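Local coordinates for protein alpha-1,3-glucanase (Streptomyces thermodiastaticus, PDB 7C7D) that hydrolyses alpha-1,3-glucosidic linkages of alpha-1,3-glucan, as the thermostable catalytic unit of a glycoside hydrolase of family GH87, at residues E196-A201 with G265-V270; G238-P243 with V259-A264; A380-Y385 with K438-F443; D477-A482 with G508-A513. All coordinates share one frame; numbering follows the deposited sequence. Where two conformers were deposited one is given.

Interaction 1 (E196-A201 with G265-V270)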
loop_
_atom_site.group_PDB
_atom_site.type_symbol
_atom_site.label_atom_id
_atom_site.label_comp_id
_atom_site.label_asym_id
_atom_site.label_seq_id
_atom_site.Cartn_x
_atom_site.Cartn_y
_atom_site.Cartn_z
ATOM N N GLU A 196 7.601 -16.825 -5.272
ATOM C CA GLU A 196 8.336 -16.618 -4.030
ATOM C C GLU A 196 9.027 -17.900 -3.590
ATOM O O GLU A 196 8.488 -19.001 -3.753
ATOM C CB GLU A 196 7.401 -16.154 -2.898
ATOM C CG GLU A 196 8.135 -15.769 -1.615
ATOM C CD GLU A 196 7.260 -15.051 -0.605
ATOM O OE1 GLU A 196 6.116 -14.674 -0.948
ATOM O OE2 GLU A 196 7.724 -14.860 0.540
ATOM N N GLN A 197 10.221 -17.748 -3.019
ATOM C CA GLN A 197 10.910 -18.831 -2.331
ATOM C C GLN A 197 10.604 -18.707 -0.845
ATOM O O GLN A 197 11.109 -17.799 -0.174
ATOM C CB GLN A 197 12.414 -18.748 -2.570
ATOM C CG GLN A 197 13.172 -19.921 -1.983
ATOM C CD GLN A 197 12.773 -21.238 -2.619
ATOM O OE1 GLN A 197 12.733 -22.274 -1.953
ATOM N NE2 GLN A 197 12.489 -21.209 -3.916
ATOM N N VAL A 198 9.774 -19.612 -0.336
ATOM C CA VAL A 198 9.389 -19.631 1.068
ATOM C C VAL A 198 10.202 -20.706 1.770
ATOM O O VAL A 198 10.269 -21.849 1.304
ATOM C CB VAL A 198 7.881 -19.887 1.225
ATOM C CG1 VAL A 198 7.521 -20.091 2.694
ATOM C CG2 VAL A 198 7.092 -18.730 0.633
ATOM N N SER A 199 10.822 -20.338 2.885
ATOM C CA SER A 199 11.598 -21.283 3.668
ATOM C C SER A 199 10.694 -22.368 4.243
ATOM O O SER A 199 9.483 -22.185 4.409
ATOM C CB SER A 199 12.278 -20.553 4.823
ATOM O OG SER A 199 13.439 -19.881 4.379
ATOM N N ALA A 200 11.296 -23.511 4.553
ATOM C CA ALA A 200 10.575 -24.544 5.277
ATOM C C ALA A 200 10.113 -24.005 6.630
ATOM O O ALA A 200 10.657 -23.032 7.161
ATOM C CB ALA A 200 11.464 -25.775 5.472
ATOM N N ALA A 201 9.081 -24.640 7.177
ATOM C CA ALA A 201 8.560 -24.230 8.473
ATOM C C ALA A 201 9.664 -24.277 9.523
ATOM O O ALA A 201 10.423 -25.247 9.598
ATOM C CB ALA A 201 7.406 -25.145 8.878
ATOM N N GLY A 265 6.486 -19.243 10.309
ATOM C CA GLY A 265 6.465 -18.678 8.976
ATOM C C GLY A 265 5.043 -18.340 8.586
ATOM O O GLY A 265 4.114 -19.081 8.915
ATOM N N SER A 266 4.860 -17.221 7.884
ATOM C CA SER A 266 3.521 -16.743 7.570
ATOM C C SER A 266 2.772 -17.626 6.579
ATOM O O SER A 266 1.577 -17.397 6.363
ATOM C CB SER A 266 3.596 -15.312 7.046
ATOM O OG SER A 266 4.271 -15.292 5.804
ATOM N N TRP A 267 3.427 -18.605 5.959
ATOM C CA TRP A 267 2.733 -19.575 5.126
ATOM C C TRP A 267 2.340 -20.828 5.895
ATOM O O TRP A 267 1.682 -21.703 5.325
ATOM C CB TRP A 267 3.581 -19.948 3.903
ATOM C CG TRP A 267 3.748 -18.802 2.941
ATOM C CD1 TRP A 267 4.408 -17.623 3.172
ATOM C CD2 TRP A 267 3.241 -18.719 1.603
ATOM N NE1 TRP A 267 4.344 -16.820 2.059
ATOM C CE2 TRP A 267 3.637 -17.468 1.083
ATOM C CE3 TRP A 267 2.495 -19.582 0.791
ATOM C CZ2 TRP A 267 3.318 -17.062 -0.213
ATOM C CZ3 TRP A 267 2.174 -19.171 -0.501
ATOM C CH2 TRP A 267 2.588 -17.922 -0.987
ATOM N N TYR A 268 2.702 -20.924 7.171
ATOM C CA TYR A 268 2.463 -22.122 7.973
ATOM C C TYR A 268 1.629 -21.870 9.216
ATOM O O TYR A 268 0.746 -22.674 9.530
ATOM C CB TYR A 268 3.799 -22.748 8.393
ATOM C CG TYR A 268 4.705 -23.044 7.231
ATOM C CD1 TYR A 268 4.444 -24.101 6.369
ATOM C CD2 TYR A 268 5.819 -22.256 6.981
ATOM C CE1 TYR A 268 5.276 -24.371 5.297
ATOM C CE2 TYR A 268 6.650 -22.516 5.915
ATOM C CZ TYR A 268 6.376 -23.573 5.077
ATOM O OH TYR A 268 7.211 -23.827 4.011
ATOM N N SER A 269 1.906 -20.795 9.951
ATOM C CA SER A 269 1.171 -20.456 11.165
ATOM C C SER A 269 0.182 -19.354 10.816
ATOM O O SER A 269 0.576 -18.203 10.617
ATOM C CB SER A 269 2.133 -19.999 12.257
ATOM O OG SER A 269 3.127 -20.982 12.506
ATOM N N VAL A 270 -1.102 -19.698 10.761
ATOM C CA VAL A 270 -2.116 -18.818 10.188
ATOM C C VAL A 270 -3.196 -18.554 11.230
ATOM O O VAL A 270 -3.900 -19.481 11.652
ATOM C CB VAL A 270 -2.715 -19.404 8.900
ATOM C CG1 VAL A 270 -3.750 -18.448 8.327
ATOM C CG2 VAL A 270 -1.613 -19.671 7.880
HETATM O O HOH W 1 6.173 -14.724 2.816
#
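Tyr268 OH donates a hydrogen bond of 2.8 Å to Ser199 O, the one direct hydrogen bond between 196-201 and 265-270. The acceptor lies at the edge of the phenol ring, in its plane, while the hydroxyl stands 28° out of the carbonyl plane of Ser199. The same ring is used on a face: Ala201 CB sits over its centre, 3.8 Å from the ring centroid. Tyr268 CG is anti to its own carbonyl carbon (chi1 -55°), and from there the ring runs out to the 196-201 chain. A phenylalanine at Tyr268 would keep a ring for Ala201 CB but would probably leave Ser199 O without this donor, and the chain there less firmly fixed.

Val198 serves both aromatic residues with separate branches. CG2 lies over the five-membered ring of Trp267, 3.7 Å from its centroid, whereas CG1 meets Tyr268 tip to tip, 4.0 Å from its OH. Further along, the Glu196 carboxylate is turned 87° from the indole plane. Water 1 bridges the two, donating to Glu196 OE2 over 2.8 Å and accepting from Trp267 NE1 over 2.9 Å in the indole plane; OE2 also forms a salt bridge with Arg346. Gly265 O holds the turn together by accepting from both Tyr268 N and Ser269 N.

The arrangement is an interdomain seam: the chain leaving the last strand of the beta-sandwich domain, 188-196, is laid against a turn of the pectate lyase-like, right-handed parallel beta-helix.

Interaction 2 (G238-P243 with V259-A264)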
loop_
_atom_site.group_PDB
_atom_site.type_symbol
_atom_site.label_atom_id
_atom_site.label_comp_id
_atom_site.label_asym_id
_atom_site.label_seq_id
_atom_site.Cartn_x
_atom_site.Cartn_y
_atom_site.Cartn_z
ATOM N N GLY A 238 9.378 -13.469 27.422
ATOM C CA GLY A 238 9.820 -14.570 26.594
ATOM C C GLY A 238 9.050 -14.706 25.299
ATOM O O GLY A 238 8.583 -13.714 24.734
ATOM N N VAL A 239 8.904 -15.937 24.822
ATOM C CA VAL A 239 8.426 -16.206 23.473
ATOM C C VAL A 239 7.213 -17.114 23.553
ATOM O O VAL A 239 7.257 -18.163 24.207
ATOM C CB VAL A 239 9.523 -16.851 22.608
ATOM C CG1 VAL A 239 8.975 -17.211 21.230
ATOM C CG2 VAL A 239 10.727 -15.927 22.502
ATOM N N VAL A 240 6.137 -16.707 22.890
ATOM C CA VAL A 240 4.991 -17.563 22.627
ATOM C C VAL A 240 5.157 -18.135 21.227
ATOM O O VAL A 240 5.351 -17.388 20.258
ATOM C CB VAL A 240 3.677 -16.775 22.738
ATOM C CG1 VAL A 240 2.528 -17.636 22.291
ATOM C CG2 VAL A 240 3.462 -16.302 24.160
ATOM N N TRP A 241 5.067 -19.453 21.121
ATOM C CA TRP A 241 5.251 -20.161 19.863
ATOM C C TRP A 241 3.891 -20.527 19.286
ATOM O O TRP A 241 3.022 -21.041 20.001
ATOM C CB TRP A 241 6.060 -21.432 20.109
ATOM C CG TRP A 241 6.201 -22.320 18.920
ATOM C CD1 TRP A 241 5.705 -23.585 18.778
ATOM C CD2 TRP A 241 6.903 -22.028 17.710
ATOM N NE1 TRP A 241 6.055 -24.096 17.552
ATOM C CE2 TRP A 241 6.789 -23.159 16.875
ATOM C CE3 TRP A 241 7.612 -20.915 17.246
ATOM C CZ2 TRP A 241 7.363 -23.211 15.606
ATOM C CZ3 TRP A 241 8.187 -20.971 15.988
ATOM C CH2 TRP A 241 8.056 -22.112 15.182
ATOM N N ILE A 242 3.714 -20.254 17.997
ATOM C CA ILE A 242 2.503 -20.621 17.269
ATOM C C ILE A 242 2.890 -21.710 16.275
ATOM O O ILE A 242 3.454 -21.402 15.213
ATOM C CB ILE A 242 1.897 -19.415 16.533
ATOM C CG1 ILE A 242 1.652 -18.233 17.478
ATOM C CG2 ILE A 242 0.606 -19.818 15.842
ATOM C CD1 ILE A 242 1.285 -16.941 16.747
ATOM N N PRO A 243 2.622 -22.980 16.567
ATOM C CA PRO A 243 2.979 -24.059 15.630
ATOM C C PRO A 243 2.220 -23.921 14.323
ATOM O O PRO A 243 1.188 -23.237 14.266
ATOM C CB PRO A 243 2.545 -25.333 16.374
ATOM C CG PRO A 243 2.396 -24.938 17.809
ATOM C CD PRO A 243 2.000 -23.491 17.801
ATOM N N VAL A 259 6.480 -9.544 25.253
ATOM C CA VAL A 259 6.287 -10.872 24.695
ATOM C C VAL A 259 6.644 -10.848 23.220
ATOM O O VAL A 259 6.440 -9.846 22.527
ATOM C CB VAL A 259 4.840 -11.373 24.938
ATOM C CG1 VAL A 259 3.851 -10.641 24.029
ATOM C CG2 VAL A 259 4.753 -12.885 24.756
ATOM N N THR A 260 7.187 -11.959 22.747
ATOM C CA THR A 260 7.344 -12.233 21.332
ATOM C C THR A 260 6.310 -13.282 20.957
ATOM O O THR A 260 6.205 -14.322 21.618
ATOM C CB THR A 260 8.752 -12.762 21.052
ATOM O OG1 THR A 260 9.709 -11.726 21.305
ATOM C CG2 THR A 260 8.882 -13.238 19.613
ATOM N N LEU A 261 5.510 -12.982 19.948
ATOM C CA LEU A 261 4.566 -13.936 19.381
ATOM C C LEU A 261 5.158 -14.376 18.051
ATOM O O LEU A 261 5.214 -13.590 17.098
ATOM C CB LEU A 261 3.202 -13.277 19.197
ATOM C CG LEU A 261 1.966 -14.138 18.953
ATOM C CD1 LEU A 261 1.892 -15.279 19.936
ATOM C CD2 LEU A 261 0.713 -13.286 19.045
ATOM N N GLN A 262 5.620 -15.620 17.996
ATOM C CA GLN A 262 6.400 -16.108 16.872
ATOM C C GLN A 262 5.762 -17.349 16.272
ATOM O O GLN A 262 5.520 -18.338 16.976
ATOM C CB GLN A 262 7.819 -16.436 17.318
ATOM C CG GLN A 262 8.674 -17.018 16.215
ATOM C CD GLN A 262 10.132 -17.059 16.588
ATOM O OE1 GLN A 262 10.535 -16.515 17.616
ATOM N NE2 GLN A 262 10.938 -17.704 15.755
ATOM N N GLY A 263 5.516 -17.296 14.962
ATOM C CA GLY A 263 5.082 -18.452 14.212
ATOM C C GLY A 263 6.239 -19.134 13.493
ATOM O O GLY A 263 7.401 -18.739 13.582
ATOM N N ALA A 264 5.885 -20.189 12.766
ATOM C CA ALA A 264 6.834 -20.976 11.991
ATOM C C ALA A 264 7.065 -20.405 10.601
ATOM O O ALA A 264 7.791 -21.017 9.803
ATOM C CB ALA A 264 6.335 -22.420 11.875
HETATM O O HOH W 2 10.133 -11.430 24.071
#
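Val240 bonds to the neighbouring strand through both its N-H and its C=O: its N donates to Thr260 O over 2.7 Å, and its O accepts from Gln262 N over 2.9 Å. Thr260 N to Gly238 O (3.0 Å) and Ile242 N to Gln262 O (2.8 Å) continue the ladder, so that alternate residues of 238-242 carry the bonds, as parallel pairing requires. Gly238 O has a second donor in water 2, which also bonds Thr260 OG1.

Side chains then separate by face. On one, Val240 CG2 touches Val259 CG2 at 3.7 Å, and Ile242 CD1 reaches the Leu261 side chain, which has two conformers. On the other, Val239 stands beside Thr260, and the Trp241 ring spreads over the end of the second strand. With CG anti to the backbone N (chi1 174°), the indole brings CE3 to 3.3 Å from Gln262 O and CH2 to 3.7 Å from Ala264 CB.

Strands 238-242 and 259-263 run in the same direction, 24° apart with axes 4.7 Å from each other, as neighbouring rungs of a right-handed parallel beta-helix.

One shell out, Phe228 and Ala231 of helix 225-234 pack on Ile242 and Val240, while Leu261 rests on Leu288 of the following rung. Around the indole, Pro243 N lies over one face, offset toward the rim, and Gln204 and Pro205 touch the side chain.

Interaction 3 (A380-Y385 with K438-F443)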
loop_
_atom_site.group_PDB
_atom_site.type_symbol
_atom_site.label_atom_id
_atom_site.label_comp_id
_atom_site.label_asym_id
_atom_site.label_seq_id
_atom_site.Cartn_x
_atom_site.Cartn_y
_atom_site.Cartn_z
ATOM N N ALA A 380 -0.027 5.792 5.578
ATOM C CA ALA A 380 -0.383 7.155 5.925
ATOM C C ALA A 380 0.173 7.527 7.289
ATOM O O ALA A 380 0.342 6.678 8.170
ATOM C CB ALA A 380 -1.906 7.361 5.940
ATOM N N MET A 381 0.448 8.817 7.448
ATOM C CA MET A 381 0.694 9.433 8.744
ATOM C C MET A 381 -0.315 10.557 8.896
ATOM O O MET A 381 -0.398 11.445 8.045
ATOM C CB MET A 381 2.110 10.001 8.809
ATOM C CG MET A 381 3.194 8.967 8.636
ATOM S SD MET A 381 4.794 9.657 9.090
ATOM C CE MET A 381 5.901 8.508 8.282
ATOM N N TRP A 382 -1.100 10.514 9.959
ATOM C CA TRP A 382 -2.116 11.530 10.193
ATOM C C TRP A 382 -1.884 12.076 11.591
ATOM O O TRP A 382 -2.188 11.407 12.580
ATOM C CB TRP A 382 -3.510 10.929 10.049
ATOM C CG TRP A 382 -4.626 11.910 10.198
ATOM C CD1 TRP A 382 -4.568 13.264 10.035
ATOM C CD2 TRP A 382 -5.979 11.602 10.548
ATOM N NE1 TRP A 382 -5.809 13.821 10.268
ATOM C CE2 TRP A 382 -6.692 12.819 10.581
ATOM C CE3 TRP A 382 -6.657 10.414 10.833
ATOM C CZ2 TRP A 382 -8.051 12.877 10.890
ATOM C CZ3 TRP A 382 -8.005 10.473 11.140
ATOM C CH2 TRP A 382 -8.688 11.696 11.166
ATOM N N SER A 383 -1.332 13.284 11.670
ATOM C CA SER A 383 -0.863 13.832 12.946
ATOM C C SER A 383 -1.993 14.528 13.706
ATOM O O SER A 383 -1.989 15.736 13.944
ATOM C CB SER A 383 0.337 14.740 12.725
ATOM O OG SER A 383 1.504 13.954 12.546
ATOM N N LEU A 384 -2.965 13.715 14.100
ATOM C CA LEU A 384 -3.979 14.125 15.058
ATOM C C LEU A 384 -3.456 13.909 16.472
ATOM O O LEU A 384 -2.654 13.005 16.722
ATOM C CB LEU A 384 -5.214 13.246 14.894
ATOM C CG LEU A 384 -6.321 13.607 13.909
ATOM C CD1 LEU A 384 -7.597 12.904 14.342
ATOM C CD2 LEU A 384 -6.539 15.107 13.825
ATOM N N TYR A 385 -3.927 14.748 17.397
ATOM C CA TYR A 385 -3.641 14.643 18.832
ATOM C C TYR A 385 -2.225 15.081 19.190
ATOM O O TYR A 385 -2.035 15.944 20.053
ATOM C CB TYR A 385 -3.919 13.238 19.396
ATOM C CG TYR A 385 -5.163 12.562 18.862
ATOM C CD1 TYR A 385 -6.421 13.097 19.091
ATOM C CD2 TYR A 385 -5.075 11.382 18.133
ATOM C CE1 TYR A 385 -7.561 12.475 18.607
ATOM C CE2 TYR A 385 -6.204 10.757 17.642
ATOM C CZ TYR A 385 -7.446 11.307 17.882
ATOM O OH TYR A 385 -8.573 10.685 17.395
ATOM N N LYS A 438 -6.363 18.640 7.200
ATOM C CA LYS A 438 -6.449 18.238 8.602
ATOM C C LYS A 438 -7.471 17.139 8.874
ATOM O O LYS A 438 -7.231 16.281 9.733
ATOM C CB LYS A 438 -6.706 19.451 9.499
ATOM C CG LYS A 438 -8.051 20.106 9.327
ATOM C CD LYS A 438 -8.135 21.333 10.211
ATOM C CE LYS A 438 -9.451 22.055 10.041
ATOM N NZ LYS A 438 -9.521 23.228 10.948
ATOM N N PHE A 439 -8.608 17.155 8.173
ATOM C CA PHE A 439 -9.725 16.231 8.394
ATOM C C PHE A 439 -10.450 16.410 9.730
ATOM O O PHE A 439 -11.681 16.306 9.779
ATOM C CB PHE A 439 -9.322 14.762 8.211
ATOM C CG PHE A 439 -8.715 14.455 6.873
ATOM C CD1 PHE A 439 -9.510 14.282 5.752
ATOM C CD2 PHE A 439 -7.346 14.318 6.744
ATOM C CE1 PHE A 439 -8.942 13.989 4.519
ATOM C CE2 PHE A 439 -6.776 14.022 5.521
ATOM C CZ PHE A 439 -7.575 13.859 4.408
ATOM N N ALA A 440 -9.712 16.648 10.815
ATOM C CA ALA A 440 -10.292 16.799 12.147
ATOM C C ALA A 440 -9.295 17.551 13.024
ATOM O O ALA A 440 -8.193 17.889 12.588
ATOM C CB ALA A 440 -10.648 15.437 12.748
ATOM N N GLU A 441 -9.683 17.800 14.271
ATOM C CA GLU A 441 -8.829 18.484 15.229
ATOM C C GLU A 441 -8.695 17.639 16.488
ATOM O O GLU A 441 -9.583 16.837 16.793
ATOM C CB GLU A 441 -9.418 19.856 15.596
ATOM C CG GLU A 441 -9.435 20.868 14.449
ATOM C CD GLU A 441 -8.077 21.502 14.170
ATOM O OE1 GLU A 441 -7.080 21.134 14.829
ATOM O OE2 GLU A 441 -8.009 22.386 13.288
ATOM N N PRO A 442 -7.598 17.804 17.255
ATOM C CA PRO A 442 -6.485 18.732 17.034
ATOM C C PRO A 442 -5.456 18.167 16.066
ATOM O O PRO A 442 -4.921 17.079 16.274
ATOM C CB PRO A 442 -5.880 18.881 18.430
ATOM C CG PRO A 442 -6.142 17.572 19.079
ATOM C CD PRO A 442 -7.470 17.097 18.544
ATOM N N PHE A 443 -5.189 18.924 15.011
ATOM C CA PHE A 443 -4.264 18.534 13.961
ATOM C C PHE A 443 -2.962 19.309 14.106
ATOM O O PHE A 443 -2.951 20.469 14.525
ATOM C CB PHE A 443 -4.892 18.833 12.603
ATOM C CG PHE A 443 -4.007 18.514 11.429
ATOM C CD1 PHE A 443 -3.712 17.196 11.097
ATOM C CD2 PHE A 443 -3.484 19.531 10.641
ATOM C CE1 PHE A 443 -2.901 16.898 10.008
ATOM C CE2 PHE A 443 -2.684 19.238 9.544
ATOM C CZ PHE A 443 -2.392 17.924 9.229
#
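Trp382 projects from the end of a beta-helix strand, 379-382, and meets a loop that follows strand 432-435, two rungs further along the same parallel sheet. Its ring is approached from several directions. At the edge, NE1 donates to Lys438 O over 2.9 Å with the acceptor close to the indole plane, 12° out of it. Toward one face comes the edge of Phe439, an edge-to-face pair with planes at 86° and the centroid of the Trp382 five-membered ring 5.6 Å from that of the phenyl. Leu384 CG stands over the opposite face, 3.4 Å above the plane and offset toward the rim, so the indole is held between its own chain and the loop. Trp382 CG is anti to the backbone N (chi1 -177°), and the ring beyond it reaches the loop.

The Phe443 ring comes to the indole from another quarter: its CE1 lies 4.0 Å from Trp382 CD1, at the indole edge. One face of that phenyl carries Lys438 CA over its centre. Tyr410, on the intervening strand 407-410, makes a further edge-to-face pair with Phe439.

Beyond the aromatics, Leu384 CD2 packs 3.5 Å from Ala440 O, and Tyr385 N donates to Pro442 O over 2.8 Å, the loop reaching this point through a cis peptide bond before Pro442. The loop is also tied to itself through Glu441. Lys438 NZ forms a salt bridge to the anti lone pair of Glu441 OE2, 2.9 Å away, and Phe443 N meets Glu441 OE1 at 2.9 Å from above the carboxylate plane.

Interaction 4 (D477-A482 with G508-A513); sequences DSYDSA and GGQGHA
The Tyr479 ring carries Gly508 on one face: Gly508 N lies 3.4 Å above the plane, over the centre, and Gly508 CA is 3.7 Å from the centroid. Asp480 OD1 is at the edge of that ring, in its plane. The approach leaves no place for a side chain, because a CB at Gly508 would collide with Tyr479 CE1. The second flat group, the His512 imidazole, has Ser481 CA over one face, offset toward the rim, and Ser478 O, Tyr479 O and Gln510 OE1 around its edge. Replacing Tyr479 by an alanine would remove the ring and would probably open a gap beneath Gly508, leaving that glycine freer to move.

A polar chain links these groups. His512 NE2 donates to Gln510 OE1 over 2.7 Å, the acceptor 10° out of the ring plane, which would limit the rotation of both side chains. Gln510 NE2 in turn donates to Asp480 OD1 over 3.1 Å, reaching it from above the carboxylate plane. The other oxygen, Asp480 OD2, accepts from Lys438 N. Water 3 fills in between the backbones, donating to Tyr479 O over 2.7 Å and accepting from Gln510 N, with a weak bond from Gly508 N.

At the far end Ser478 OG, between the backbone N and carbonyl carbon (chi1 55°), donates to His512 O over 2.7 Å from 56° above the carbonyl plane. Ser506 OG, at the start of the second loop, bonds both Ser478 O and His512 N. Such loop-on-loop stacking belongs to successive turns of a parallel beta-helix, here after the adjacent strands 474-477 and 502-505.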
loop_
_atom_site.group_PDB
_atom_site.type_symbol
_atom_site.label_atom_id
_atom_site.label_comp_id
_atom_site.label_asym_id
_atom_site.label_seq_id
_atom_site.Cartn_x
_atom_site.Cartn_y
_atom_site.Cartn_z
ATOM N N ASP A 477 0.506 19.878 -0.733
ATOM C CA ASP A 477 -0.879 20.339 -0.659
ATOM C C ASP A 477 -1.074 21.160 0.615
ATOM O O ASP A 477 -1.189 20.608 1.712
ATOM C CB ASP A 477 -1.787 19.116 -0.689
ATOM C CG ASP A 477 -3.248 19.450 -0.920
ATOM O OD1 ASP A 477 -3.655 20.618 -0.726
ATOM O OD2 ASP A 477 -4.001 18.507 -1.283
ATOM N N SER A 478 -1.130 22.484 0.471
ATOM C CA SER A 478 -1.318 23.392 1.604
ATOM C C SER A 478 -2.808 23.546 1.938
ATOM O O SER A 478 -3.365 24.646 1.980
ATOM C CB SER A 478 -0.703 24.739 1.257
ATOM O OG SER A 478 -1.266 25.204 0.041
ATOM N N TYR A 479 -3.457 22.408 2.205
ATOM C CA TYR A 479 -4.917 22.357 2.164
ATOM C C TYR A 479 -5.553 23.262 3.219
ATOM O O TYR A 479 -6.346 24.154 2.894
ATOM C CB TYR A 479 -5.376 20.905 2.300
ATOM C CG TYR A 479 -6.834 20.668 1.968
ATOM C CD1 TYR A 479 -7.849 21.145 2.795
ATOM C CD2 TYR A 479 -7.200 19.948 0.838
ATOM C CE1 TYR A 479 -9.177 20.929 2.498
ATOM C CE2 TYR A 479 -8.536 19.720 0.536
ATOM C CZ TYR A 479 -9.516 20.219 1.372
ATOM O OH TYR A 479 -10.851 20.011 1.099
ATOM N N ASP A 480 -5.240 23.041 4.493
ATOM C CA ASP A 480 -5.822 23.851 5.558
ATOM C C ASP A 480 -4.863 24.873 6.149
ATOM O O ASP A 480 -5.289 25.695 6.971
ATOM C CB ASP A 480 -6.411 22.963 6.665
ATOM C CG ASP A 480 -7.687 22.266 6.223
ATOM O OD1 ASP A 480 -8.669 22.974 5.902
ATOM O OD2 ASP A 480 -7.697 21.017 6.174
ATOM N N SER A 481 -3.594 24.860 5.746
ATOM C CA SER A 481 -2.630 25.843 6.217
ATOM C C SER A 481 -1.418 25.821 5.296
ATOM O O SER A 481 -1.173 24.846 4.583
ATOM C CB SER A 481 -2.219 25.595 7.675
ATOM O OG SER A 481 -1.528 24.365 7.817
ATOM N N ALA A 482 -0.671 26.921 5.315
ATOM C CA ALA A 482 0.512 27.072 4.483
ATOM C C ALA A 482 1.609 26.100 4.911
ATOM O O ALA A 482 1.667 25.640 6.055
ATOM C CB ALA A 482 1.035 28.501 4.593
ATOM N N GLY A 508 -8.109 22.858 -0.847
ATOM C CA GLY A 508 -9.426 23.280 -0.429
ATOM C C GLY A 508 -9.872 24.594 -1.014
ATOM O O GLY A 508 -10.951 25.084 -0.666
ATOM N N GLY A 509 -9.076 25.185 -1.903
ATOM C CA GLY A 509 -9.416 26.484 -2.439
ATOM C C GLY A 509 -9.166 27.638 -1.497
ATOM O O GLY A 509 -9.621 28.751 -1.774
ATOM N N GLN A 510 -8.436 27.418 -0.408
ATOM C CA GLN A 510 -8.217 28.450 0.597
ATOM C C GLN A 510 -7.026 29.352 0.294
ATOM O O GLN A 510 -6.853 30.371 0.972
ATOM C CB GLN A 510 -8.064 27.813 1.984
ATOM C CG GLN A 510 -9.243 26.919 2.386
ATOM C CD GLN A 510 -8.959 26.076 3.623
ATOM O OE1 GLN A 510 -8.137 26.439 4.461
ATOM N NE2 GLN A 510 -9.638 24.936 3.735
ATOM N N GLY A 511 -6.204 29.012 -0.696
ATOM C CA GLY A 511 -5.129 29.899 -1.106
ATOM C C GLY A 511 -3.955 29.993 -0.159
ATOM O O GLY A 511 -3.277 31.024 -0.137
ATOM N N HIS A 512 -3.674 28.944 0.610
ATOM C CA HIS A 512 -2.494 28.950 1.462
ATOM C C HIS A 512 -1.249 28.668 0.630
ATOM O O HIS A 512 -1.276 27.880 -0.323
ATOM C CB HIS A 512 -2.611 27.883 2.547
ATOM C CG HIS A 512 -3.844 28.007 3.384
ATOM N ND1 HIS A 512 -4.090 29.097 4.191
ATOM C CD2 HIS A 512 -4.902 27.177 3.536
ATOM C CE1 HIS A 512 -5.250 28.934 4.803
ATOM N NE2 HIS A 512 -5.761 27.777 4.425
ATOM N N ALA A 513 -0.135 29.288 1.015
ATOM C CA ALA A 513 1.082 29.191 0.218
ATOM C C ALA A 513 1.710 27.802 0.291
ATOM O O ALA A 513 1.818 27.195 1.363
ATOM C CB ALA A 513 2.104 30.225 0.685
HETATM O O HOH W 3 -6.838 25.063 0.416
HETATM O O HOH W 4 -9.178 25.250 7.375
#

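The four contacts fall into two pairs. Interactions 1 and 2 have centres 15 Å apart and meet at Ser269 of interaction 1, whose OG lies 2.8 Å from Ile242 O and 2.9 Å from Ala264 N, probable hydrogen bonds that tie the start of strand 269-272 to the ends of the paired strands. Interactions 3 and 4, also 15 Å apart between centres, are joined by the probable bond of Lys438 N to Asp480 OD2, 2.9 Å long. Between the pairs the centres are 34 to 48 Å apart, interaction 1 lying on the opposite side of the chain's centre from interactions 3 and 4. The calcium ion is bound by Glu63, Glu65, Ser88, Gln91 and Asp191, none of which belongs to these segments.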